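Local coordinates for superantigen-like protein SSL10 (Staphylococcus aureus subsp. aureus, PDB 6LWT), which probably blocks classical complement activation by binding the Fc region of human IgG, and probably slows plasma clotting by binding prothrombin and a coagulation factor, at residues A[25-30]-A[44-49]; A[32-37]-A[69-74]; A[51-56]-A[90-95]; A[128-133]-A[186-191]. All blocks are in the same frame, centred on the assembly; numbering follows the deposited sequence.

Contact 1 of 4, residues A[25-30]-A[44-49]; sequences KTMEMK and FKFRGI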
# COMPACT_ATOMS: atom_id res chain seq x y z
N LYS A 25 11.57 -1.50 -5.09
CA LYS A 25 11.12 -0.96 -6.37
C LYS A 25 9.61 -0.84 -6.38
O LYS A 25 8.91 -1.82 -6.09
CB LYS A 25 11.50 -1.88 -7.54
CG LYS A 25 12.99 -2.10 -7.75
CD LYS A 25 13.29 -2.53 -9.20
CE LYS A 25 13.51 -1.35 -10.15
NZ LYS A 25 14.95 -1.06 -10.42
N THR A 26 9.12 0.36 -6.72
CA THR A 26 7.70 0.61 -6.92
C THR A 26 7.48 1.46 -8.15
O THR A 26 8.35 2.25 -8.52
CB THR A 26 7.05 1.35 -5.73
OG1 THR A 26 7.55 2.69 -5.63
CG2 THR A 26 7.31 0.64 -4.44
N MET A 27 6.32 1.33 -8.77
CA MET A 27 5.94 2.19 -9.89
C MET A 27 4.45 2.42 -9.84
O MET A 27 3.69 1.48 -9.56
CB MET A 27 6.25 1.53 -11.24
CG MET A 27 7.70 1.15 -11.48
SD MET A 27 8.02 0.83 -13.23
CE MET A 27 7.30 -0.79 -13.38
N GLU A 28 4.03 3.66 -10.08
CA GLU A 28 2.62 3.98 -10.29
C GLU A 28 2.38 3.99 -11.78
O GLU A 28 3.01 4.77 -12.51
CB GLU A 28 2.27 5.33 -9.70
CG GLU A 28 2.48 5.40 -8.21
CD GLU A 28 1.88 6.64 -7.59
OE1 GLU A 28 2.59 7.31 -6.81
OE2 GLU A 28 0.69 6.93 -7.86
N MET A 29 1.49 3.13 -12.24
CA MET A 29 1.22 2.98 -13.66
C MET A 29 -0.24 3.28 -13.89
O MET A 29 -1.13 2.62 -13.33
CB MET A 29 1.58 1.59 -14.14
CG MET A 29 3.07 1.30 -14.03
SD MET A 29 3.42 -0.44 -14.24
CE MET A 29 2.77 -1.10 -12.74
N LYS A 30 -0.47 4.31 -14.70
CA LYS A 30 -1.80 4.84 -14.94
C LYS A 30 -2.29 4.37 -16.33
O LYS A 30 -1.49 4.18 -17.26
CB LYS A 30 -1.73 6.37 -14.80
CG LYS A 30 -2.83 7.15 -15.49
CD LYS A 30 -2.81 8.63 -15.10
CE LYS A 30 -3.77 8.93 -13.95
NZ LYS A 30 -3.97 10.39 -13.74
N PHE A 44 0.62 -7.54 -18.18
CA PHE A 44 0.82 -6.48 -19.15
C PHE A 44 2.29 -6.12 -19.26
O PHE A 44 3.13 -6.62 -18.51
CB PHE A 44 -0.02 -5.25 -18.79
CG PHE A 44 0.32 -4.63 -17.47
CD1 PHE A 44 -0.15 -5.16 -16.28
CD2 PHE A 44 1.11 -3.48 -17.41
CE1 PHE A 44 0.15 -4.58 -15.06
CE2 PHE A 44 1.40 -2.89 -16.20
CZ PHE A 44 0.92 -3.44 -15.02
N LYS A 45 2.59 -5.26 -20.22
CA LYS A 45 3.91 -4.69 -20.36
C LYS A 45 3.85 -3.19 -20.14
O LYS A 45 2.92 -2.54 -20.59
CB LYS A 45 4.52 -5.03 -21.72
CG LYS A 45 4.94 -6.48 -21.81
CD LYS A 45 5.21 -6.91 -23.24
CE LYS A 45 6.59 -6.50 -23.71
NZ LYS A 45 6.93 -7.18 -25.00
N PHE A 46 4.82 -2.67 -19.41
CA PHE A 46 4.91 -1.24 -19.16
C PHE A 46 6.33 -0.81 -19.42
O PHE A 46 7.26 -1.28 -18.75
CB PHE A 46 4.54 -0.91 -17.72
CG PHE A 46 4.69 0.55 -17.40
CD1 PHE A 46 3.76 1.47 -17.87
CD2 PHE A 46 5.77 1.00 -16.64
CE1 PHE A 46 3.90 2.82 -17.59
CE2 PHE A 46 5.91 2.35 -16.35
CZ PHE A 46 4.98 3.27 -16.83
N ARG A 47 6.50 0.08 -20.40
CA ARG A 47 7.84 0.54 -20.80
C ARG A 47 8.66 -0.70 -21.17
O ARG A 47 9.86 -0.78 -20.93
CB ARG A 47 8.46 1.36 -19.64
CG ARG A 47 9.46 2.44 -20.03
CD ARG A 47 10.29 2.88 -18.84
NE ARG A 47 9.47 3.58 -17.85
CZ ARG A 47 9.61 3.52 -16.53
NH1 ARG A 47 10.56 2.79 -15.94
NH2 ARG A 47 8.77 4.21 -15.77
N GLY A 48 7.98 -1.69 -21.76
CA GLY A 48 8.56 -2.97 -22.11
C GLY A 48 8.83 -3.97 -20.98
O GLY A 48 9.32 -5.05 -21.25
N ILE A 49 8.53 -3.62 -19.74
CA ILE A 49 8.78 -4.52 -18.62
C ILE A 49 7.57 -5.44 -18.47
O ILE A 49 6.44 -4.97 -18.45
CB ILE A 49 8.93 -3.76 -17.29
CG1 ILE A 49 10.04 -2.71 -17.37
CG2 ILE A 49 9.25 -4.74 -16.17
CD1 ILE A 49 9.85 -1.62 -16.34

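Contact 2 of 4, residues A[32-37]-A[69-74]; sequences ISALKH and EGLDVF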
# COMPACT_ATOMS: atom_id res chain seq x y z
N ILE A 32 -3.58 1.54 -17.71
CA ILE A 32 -2.98 0.28 -18.17
C ILE A 32 -4.02 -0.62 -18.83
O ILE A 32 -5.13 -0.75 -18.32
CB ILE A 32 -2.32 -0.47 -16.97
CG1 ILE A 32 -1.05 0.26 -16.51
CG2 ILE A 32 -2.00 -1.93 -17.29
CD1 ILE A 32 0.01 0.46 -17.58
N SER A 33 -3.65 -1.21 -19.98
CA SER A 33 -4.39 -2.33 -20.58
C SER A 33 -3.72 -3.64 -20.19
O SER A 33 -2.50 -3.73 -20.20
CB SER A 33 -4.42 -2.24 -22.11
OG SER A 33 -4.92 -0.99 -22.54
N ALA A 34 -4.52 -4.65 -19.85
CA ALA A 34 -4.00 -5.91 -19.35
C ALA A 34 -4.91 -7.08 -19.69
O ALA A 34 -6.09 -6.89 -19.94
CB ALA A 34 -3.79 -5.83 -17.85
N LEU A 35 -4.34 -8.29 -19.71
CA LEU A 35 -5.09 -9.52 -19.97
C LEU A 35 -5.02 -10.42 -18.76
O LEU A 35 -3.99 -10.51 -18.08
CB LEU A 35 -4.51 -10.31 -21.17
CG LEU A 35 -4.23 -9.62 -22.51
CD1 LEU A 35 -3.97 -10.69 -23.56
CD2 LEU A 35 -5.37 -8.72 -22.96
N LYS A 36 -6.10 -11.14 -18.53
CA LYS A 36 -6.12 -12.21 -17.54
C LYS A 36 -5.09 -13.27 -17.92
O LYS A 36 -4.94 -13.58 -19.10
CB LYS A 36 -7.49 -12.87 -17.51
CG LYS A 36 -7.84 -13.53 -16.20
CD LYS A 36 -8.73 -12.61 -15.37
CE LYS A 36 -9.33 -13.33 -14.18
NZ LYS A 36 -10.60 -12.65 -13.78
N HIS A 37 -4.39 -13.79 -16.92
CA HIS A 37 -3.53 -14.96 -17.07
C HIS A 37 -3.91 -15.97 -15.99
O HIS A 37 -3.91 -15.66 -14.79
CB HIS A 37 -2.05 -14.57 -16.94
CG HIS A 37 -1.14 -15.76 -16.89
ND1 HIS A 37 -0.46 -16.12 -15.75
CD2 HIS A 37 -0.87 -16.71 -17.81
CE1 HIS A 37 0.23 -17.23 -15.98
NE2 HIS A 37 -0.01 -17.61 -17.22
N GLU A 69 -8.90 -2.31 -19.87
CA GLU A 69 -8.29 -1.04 -20.27
C GLU A 69 -8.48 -0.04 -19.13
O GLU A 69 -9.39 -0.19 -18.31
CB GLU A 69 -8.94 -0.49 -21.55
CG GLU A 69 -8.82 -1.40 -22.77
CD GLU A 69 -9.20 -0.71 -24.08
OE1 GLU A 69 -10.15 0.12 -24.08
OE2 GLU A 69 -8.55 -0.99 -25.11
N GLY A 70 -7.62 0.97 -19.09
CA GLY A 70 -7.72 2.07 -18.12
C GLY A 70 -7.52 1.72 -16.66
O GLY A 70 -8.07 2.40 -15.78
N LEU A 71 -6.74 0.67 -16.39
CA LEU A 71 -6.43 0.26 -15.02
C LEU A 71 -5.40 1.22 -14.41
O LEU A 71 -4.53 1.77 -15.11
CB LEU A 71 -5.86 -1.16 -14.99
CG LEU A 71 -6.73 -2.29 -15.51
CD1 LEU A 71 -5.95 -3.58 -15.43
CD2 LEU A 71 -8.02 -2.40 -14.72
N ASP A 72 -5.51 1.39 -13.11
CA ASP A 72 -4.52 2.10 -12.33
C ASP A 72 -3.86 1.01 -11.50
O ASP A 72 -4.54 0.31 -10.79
CB ASP A 72 -5.24 3.11 -11.45
CG ASP A 72 -4.30 3.89 -10.58
OD1 ASP A 72 -3.49 4.63 -11.16
OD2 ASP A 72 -4.38 3.81 -9.33
N VAL A 73 -2.54 0.87 -11.60
CA VAL A 73 -1.78 -0.18 -10.92
C VAL A 73 -0.68 0.43 -10.06
O VAL A 73 0.15 1.22 -10.56
CB VAL A 73 -1.17 -1.20 -11.92
CG1 VAL A 73 -0.45 -2.32 -11.19
CG2 VAL A 73 -2.28 -1.80 -12.78
N PHE A 74 -0.69 0.10 -8.77
CA PHE A 74 0.41 0.43 -7.87
C PHE A 74 1.26 -0.82 -7.73
O PHE A 74 0.89 -1.78 -7.03
CB PHE A 74 -0.04 0.92 -6.51
CG PHE A 74 1.11 1.33 -5.62
CD1 PHE A 74 1.82 2.48 -5.89
CD2 PHE A 74 1.48 0.56 -4.53
CE1 PHE A 74 2.89 2.88 -5.08
CE2 PHE A 74 2.56 0.94 -3.72
CZ PHE A 74 3.26 2.10 -4.00

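Contact 3 of 4, residues A[51-56]-A[90-95]; sequences IQVLLP and GGVIQN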
# COMPACT_ATOMS: atom_id res chain seq x y z
N ILE A 51 5.04 -7.36 -16.49
CA ILE A 51 4.44 -7.28 -15.16
C ILE A 51 3.32 -8.32 -15.03
O ILE A 51 2.43 -8.36 -15.88
CB ILE A 51 3.82 -5.90 -14.91
CG1 ILE A 51 4.76 -4.76 -15.30
CG2 ILE A 51 3.36 -5.77 -13.46
CD1 ILE A 51 6.06 -4.74 -14.54
N GLN A 52 3.40 -9.14 -13.99
CA GLN A 52 2.33 -10.04 -13.60
C GLN A 52 1.80 -9.64 -12.22
O GLN A 52 2.55 -9.57 -11.23
CB GLN A 52 2.82 -11.49 -13.58
CG GLN A 52 1.77 -12.49 -13.08
CD GLN A 52 2.05 -13.93 -13.50
OE1 GLN A 52 2.37 -14.19 -14.65
NE2 GLN A 52 1.92 -14.86 -12.57
N VAL A 53 0.49 -9.41 -12.16
CA VAL A 53 -0.20 -9.01 -10.95
C VAL A 53 -1.03 -10.20 -10.46
O VAL A 53 -1.85 -10.71 -11.23
CB VAL A 53 -1.17 -7.84 -11.21
CG1 VAL A 53 -1.78 -7.35 -9.90
CG2 VAL A 53 -0.48 -6.73 -12.00
N LEU A 54 -0.79 -10.62 -9.22
CA LEU A 54 -1.64 -11.57 -8.52
C LEU A 54 -2.86 -10.84 -7.97
O LEU A 54 -2.71 -9.84 -7.25
CB LEU A 54 -0.87 -12.24 -7.39
CG LEU A 54 -1.65 -13.22 -6.48
CD1 LEU A 54 -2.05 -14.47 -7.24
CD2 LEU A 54 -0.82 -13.57 -5.26
N LEU A 55 -4.04 -11.33 -8.33
CA LEU A 55 -5.30 -10.83 -7.80
C LEU A 55 -5.65 -11.64 -6.53
O LEU A 55 -5.96 -12.82 -6.64
CB LEU A 55 -6.40 -10.94 -8.85
CG LEU A 55 -6.16 -10.23 -10.18
CD1 LEU A 55 -7.25 -10.58 -11.19
CD2 LEU A 55 -6.09 -8.71 -10.01
N PRO A 56 -5.59 -11.02 -5.33
CA PRO A 56 -5.99 -11.70 -4.08
C PRO A 56 -7.42 -12.27 -4.13
O PRO A 56 -8.29 -11.69 -4.79
CB PRO A 56 -5.94 -10.59 -3.02
CG PRO A 56 -5.07 -9.52 -3.59
CD PRO A 56 -5.15 -9.62 -5.08
N GLY A 90 -1.98 -7.44 -6.01
CA GLY A 90 -3.08 -6.46 -5.83
C GLY A 90 -2.77 -5.12 -6.44
O GLY A 90 -2.10 -5.02 -7.45
N GLY A 91 -3.23 -4.07 -5.78
CA GLY A 91 -2.87 -2.72 -6.18
C GLY A 91 -3.56 -2.21 -7.43
O GLY A 91 -3.10 -1.25 -8.00
N VAL A 92 -4.67 -2.83 -7.85
CA VAL A 92 -5.36 -2.50 -9.10
C VAL A 92 -6.71 -1.84 -8.82
O VAL A 92 -7.50 -2.38 -8.06
CB VAL A 92 -5.64 -3.76 -9.95
CG1 VAL A 92 -6.27 -3.38 -11.28
CG2 VAL A 92 -4.36 -4.56 -10.18
N ILE A 93 -6.94 -0.70 -9.46
CA ILE A 93 -8.23 0.00 -9.46
C ILE A 93 -8.70 0.22 -10.90
O ILE A 93 -7.95 0.74 -11.74
CB ILE A 93 -8.13 1.38 -8.75
CG1 ILE A 93 -7.74 1.20 -7.29
CG2 ILE A 93 -9.46 2.13 -8.87
CD1 ILE A 93 -7.20 2.46 -6.62
N GLN A 94 -9.95 -0.14 -11.18
CA GLN A 94 -10.48 -0.08 -12.55
C GLN A 94 -10.85 1.31 -13.03
O GLN A 94 -10.60 1.64 -14.19
CB GLN A 94 -11.65 -1.06 -12.72
CG GLN A 94 -11.16 -2.50 -12.64
CD GLN A 94 -12.27 -3.55 -12.67
OE1 GLN A 94 -12.44 -4.29 -11.70
NE2 GLN A 94 -12.99 -3.63 -13.77
N ASN A 95 -11.43 2.15 -12.18
CA ASN A 95 -11.78 3.50 -12.66
C ASN A 95 -11.32 4.54 -11.68
O ASN A 95 -12.08 4.99 -10.83
CB ASN A 95 -13.28 3.63 -12.94
CG ASN A 95 -13.68 2.94 -14.23
OD1 ASN A 95 -13.10 3.21 -15.29
ND2 ASN A 95 -14.65 2.04 -14.15

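Contact 4 of 4, residues A[128-133]-A[186-191]; sequences KEKITL and VIESKQ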
# COMPACT_ATOMS: atom_id res chain seq x y z
N LYS A 128 -5.10 10.77 -5.59
CA LYS A 128 -6.09 9.93 -6.26
C LYS A 128 -7.46 9.95 -5.58
O LYS A 128 -7.55 10.08 -4.36
CB LYS A 128 -5.60 8.48 -6.31
CG LYS A 128 -4.28 8.26 -7.02
CD LYS A 128 -3.72 6.89 -6.69
CE LYS A 128 -2.93 6.37 -7.87
NZ LYS A 128 -2.19 5.13 -7.57
N GLU A 129 -8.51 9.78 -6.37
CA GLU A 129 -9.86 9.60 -5.85
C GLU A 129 -10.01 8.30 -5.08
O GLU A 129 -10.80 8.23 -4.13
CB GLU A 129 -10.88 9.61 -7.00
CG GLU A 129 -12.30 9.24 -6.59
CD GLU A 129 -13.33 9.41 -7.71
OE1 GLU A 129 -13.31 10.46 -8.38
OE2 GLU A 129 -14.15 8.48 -7.90
N LYS A 130 -9.34 7.25 -5.54
CA LYS A 130 -9.36 5.95 -4.88
C LYS A 130 -7.94 5.50 -4.65
O LYS A 130 -7.05 5.84 -5.41
CB LYS A 130 -10.07 4.90 -5.73
CG LYS A 130 -11.57 4.86 -5.51
CD LYS A 130 -12.25 4.08 -6.63
CE LYS A 130 -13.66 4.58 -6.91
NZ LYS A 130 -14.07 4.21 -8.29
N ILE A 131 -7.72 4.73 -3.58
CA ILE A 131 -6.40 4.25 -3.25
C ILE A 131 -6.55 2.87 -2.64
O ILE A 131 -7.42 2.67 -1.77
CB ILE A 131 -5.64 5.23 -2.31
CG1 ILE A 131 -4.18 4.83 -2.18
CG2 ILE A 131 -6.29 5.36 -0.92
CD1 ILE A 131 -3.30 5.88 -1.54
N THR A 132 -5.76 1.90 -3.11
CA THR A 132 -5.75 0.60 -2.46
C THR A 132 -5.14 0.71 -1.07
O THR A 132 -4.26 1.55 -0.80
CB THR A 132 -5.00 -0.48 -3.27
OG1 THR A 132 -3.65 -0.07 -3.53
CG2 THR A 132 -5.75 -0.74 -4.58
N LEU A 133 -5.59 -0.17 -0.18
CA LEU A 133 -4.89 -0.35 1.10
C LEU A 133 -3.42 -0.68 0.90
O LEU A 133 -2.59 -0.22 1.68
CB LEU A 133 -5.60 -1.38 1.98
CG LEU A 133 -4.96 -1.60 3.37
CD1 LEU A 133 -5.02 -0.36 4.26
CD2 LEU A 133 -5.63 -2.76 4.08
N VAL A 186 -9.97 -1.51 -1.80
CA VAL A 186 -9.94 -0.15 -2.37
C VAL A 186 -10.60 0.81 -1.38
O VAL A 186 -11.69 0.52 -0.89
CB VAL A 186 -10.67 -0.07 -3.72
CG1 VAL A 186 -10.71 1.36 -4.24
CG2 VAL A 186 -10.01 -0.99 -4.74
N ILE A 187 -9.94 1.93 -1.10
CA ILE A 187 -10.44 2.92 -0.17
C ILE A 187 -10.74 4.19 -0.97
O ILE A 187 -9.95 4.61 -1.80
CB ILE A 187 -9.43 3.24 0.96
CG1 ILE A 187 -9.08 1.97 1.75
CG2 ILE A 187 -10.00 4.33 1.87
CD1 ILE A 187 -7.86 2.12 2.65
N GLU A 188 -11.89 4.78 -0.69
CA GLU A 188 -12.28 6.06 -1.24
C GLU A 188 -11.55 7.16 -0.47
O GLU A 188 -11.79 7.36 0.71
CB GLU A 188 -13.80 6.20 -1.10
CG GLU A 188 -14.39 7.44 -1.75
CD GLU A 188 -14.88 7.25 -3.17
OE1 GLU A 188 -15.47 8.23 -3.70
OE2 GLU A 188 -14.69 6.15 -3.77
N SER A 189 -10.65 7.87 -1.14
CA SER A 189 -9.68 8.75 -0.48
C SER A 189 -10.29 9.86 0.38
O SER A 189 -9.75 10.20 1.42
CB SER A 189 -8.75 9.37 -1.53
OG SER A 189 -8.01 8.38 -2.26
N LYS A 190 -11.41 10.42 -0.09
CA LYS A 190 -12.14 11.48 0.63
C LYS A 190 -12.82 11.01 1.92
O LYS A 190 -13.19 11.83 2.75
CB LYS A 190 -13.22 12.08 -0.30
CG LYS A 190 -14.40 11.15 -0.54
CD LYS A 190 -15.59 11.84 -1.20
CE LYS A 190 -16.55 10.90 -1.91
NZ LYS A 190 -17.10 9.81 -1.07
N GLN A 191 -13.03 9.70 2.06
CA GLN A 191 -13.55 9.11 3.27
C GLN A 191 -12.57 8.98 4.41
O GLN A 191 -12.99 8.78 5.54
CB GLN A 191 -14.23 7.75 2.96
CG GLN A 191 -15.52 7.90 2.15
CD GLN A 191 -16.52 8.87 2.82
OE1 GLN A 191 -17.16 8.54 3.81
NE2 GLN A 191 -16.65 10.08 2.27
O HOH W 1 -12.34 10.15 -2.90

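Contact 1 of 4, residues A[25-30]-A[44-49]
Met-27 reaches across to three residues of the 44-49 hairpin. Its CE meets Ile-49 CD1 at 4.0 Å, tip to tip, and also lies 4.0 Å from Phe-46 CD2, approaching that ring obliquely. The sulfur is a looser Met-aromatic partner, with Met-27 SD 5.1 Å from the centroid of the Phe-46 ring, and it also passes beside Arg-47, whose NH1 comes near it from the turn. Glu-28 points its side chain the other way, to a salt bridge with Lys-139 on helix 133-148.

Met-29 carries the larger part of the contact. Its CG sits over the middle of the Phe-46 ring, 3.6 Å from the centroid and only 4° off the ring normal, a CH-pi contact. The sulfur stays over that same ring, Met-29 SD to Phe-46 CG being 3.5 Å, and at the same time meets the edge of the Phe-44 ring in its plane, with Met-29 SD 3.7 Å from Phe-44 CE2. A bend at chi3 (-71°) then puts Met-29 CE beside Phe-44 CZ, at 3.8 Å. Phe-46 stands at the first position of the type I' turn that runs to Ile-49, and its CG, anti to the backbone N (chi1 177°), carries the ring out toward 26-30.

The axes of 26-30 and 44-46 stay 10.0 Å apart at their closest, two strands of the OB-fold sheet joined here by side chains and not by backbone pairing. Two polarisable methionines fitted against two phenylalanine rings make the contact one of dispersion and sulfur-aromatic attraction, with Arg-47 bringing charge to its margin.

Contact 2 of 4, residues A[32-37]-A[69-74]
Ile-32 and Leu-71 face each other as an antiparallel hydrogen-bonded pair, with Ile-32 CB 4.1 Å from Leu-71 CB on the same side of the sheet. Leu-71 extends this apolar patch to Ala-34: its CD1, anti to its own CA (chi2 178°), lies 3.9 Å from Ala-34 CB. Val-73 adds a lighter touch, with CG2 near Ile-32 CB. Ile-32 and Ala-34 also pack on Phe-44 in the barrel interior.

Two backbone bonds join the pair: Ile-32 N gives to Leu-71 O at 2.8 Å and is almost straight, while Leu-71 N gives to Ile-32 O at 2.9 Å.

Gly-70 shares the position opposite Ile-32 with Leu-71, which makes a G1 beta bulge. Its positive phi (66°) is of the kind glycine takes easily. The chain turns a corner here: strand 67-69 pairs with 32-37, whereas 71-76 swings off to pair with 26-30, and the axes of 32-37 and 71-74 stand at 88°. This is consistent with the strong bending of strands in an OB-fold barrel.

At the polar edge Ser-33 OG lies 3.9 Å from Glu-69 CG, touching the aliphatic part of an exposed side chain whose carboxylate continues outward. The join therefore rests on two backbone bonds at a single residue pair, backed by the apolar contacts of Ile-32, Leu-71 and Ala-34.

Contact 3 of 4, residues A[51-56]-A[90-95]
Val-53 and Leu-54 hold the tight end of this contact, both against Gly-90. Gly-90 N donates to Leu-54 O at 2.8 Å in a nearly straight bond. Beside it, Val-53 CG1 rests 3.4 Å from Gly-90 O, so Gly-90 is bonded through its N and packed by a methyl at its O. Pro-56 covers the next flank, its ring carbon CD lying 3.9 Å from Gly-90 CA. Glycine suits the spot: phi is positive at 62°, and a beta carbon would fall close to Pro-56 CG. The same Val-53 CG1 also meets Val-92 CG2, 3.8 Å away, the two buried valines crossing at a slant; Val-92 CG2 faces that way because it stands anti to the carbonyl carbon while CG1 is anti to the nitrogen (chi1 -176°).

The pairing belongs to the parallel neighbours 49-54 and 85-93, the two strands that close the barrel in an OB fold. Gln-52 and Leu-54 already bond to Thr-88 through their backbones, and the Gly-90 bond continues that pattern by one more step. At Gly-90 and Gly-91 strand 85-93 is interrupted, after which the chain runs antiparallel to 71-76.

The looser side begins at Leu-55, whose CD2 stays 4.5 Å from Val-92 CG2; Phe-63 from the intervening loop packs on both Leu-55 and Val-92. Farther along the two segments diverge. Gln-94 leaves 51-56 to pack on Leu-71 and Phe-63, and Asn-95 leads out toward solvent.

Contact 4 of 4, residues A[128-133]-A[186-191]
Ser-189 and Ile-187 take part in all four direct hydrogen bonds to 128-133. Ile-131 N gives to Ile-187 O at 2.9 Å, and Ile-187 N returns a 2.7 Å bond to Ile-131 O, forming the central pair of a short antiparallel two-stranded sheet. Where 186-188 passes into a 3-10 turn, Ser-189 takes over with two bonds: its OG donates to Lys-128 O at 2.7 Å, from 44° above that carbonyl plane, and its N donates to Glu-129 O at 3.0 Å. Serine OG stands anti to its own carbonyl carbon (chi1 -61°), which turns it to the Lys-128 carbonyl. A water donates to Glu-129 O and accepts from Lys-190 N, so that carbonyl is held twice.

Apolar contacts flank the bonds on both faces. Leu-133 CD1 meets Ile-187 CD1 at 4.1 Å on one, and on the other Lys-130 crosses Val-186 at a slant, CG to CG1 3.8 Å.

Among the charged groups, a bend at chi2 (93°) turns Glu-188 CD toward Lys-130, and OE2 lies 3.7 Å from Lys-130 CE; Lys-130 NZ itself goes to a weak bond with Asn-95 O. Glu-188 OE1 makes a salt bridge with Lys-190 NZ. Glu-129 OE2 lies 4.4 Å from Glu-188 OE1, which would be somewhat unfavourable and may be offset by Lys-190.

Thr-132 ends the strand as N-cap of helix 133-148, its OG1 accepting from Glu-135 N, and Lys-128 NZ forms a salt bridge with Glu-135. Leu-133 and Ile-187 pack on Tyr-170 of the beta-grasp sheet, whereas Lys-130, Thr-132 and Val-186 lie against Ile-93 of the OB domain.

Overall arrangement
Contacts 1, 2 and 3 all belong to the OB-fold barrel. Centres of contacts 2 and 3 lie about 7 Å apart, joined by backbone bonds between 71-74 and 91-93; contact 1 is about 10 Å from contact 2 and about 12 Å from contact 3, centre to centre. Phe-44 binds the three, packing on Ile-32 and Val-53 besides Met-29. Contact 4 lies in the beta-grasp domain, centred about 15 Å from contact 3, yet the domains meet directly: Ile-93 CD1 approaches Lys-130 O at 3.6 Å, and Lys-128 NZ makes a salt bridge with Asp-72 OD2 at 3.1 Å, plus a weak, long pairing with Glu-28.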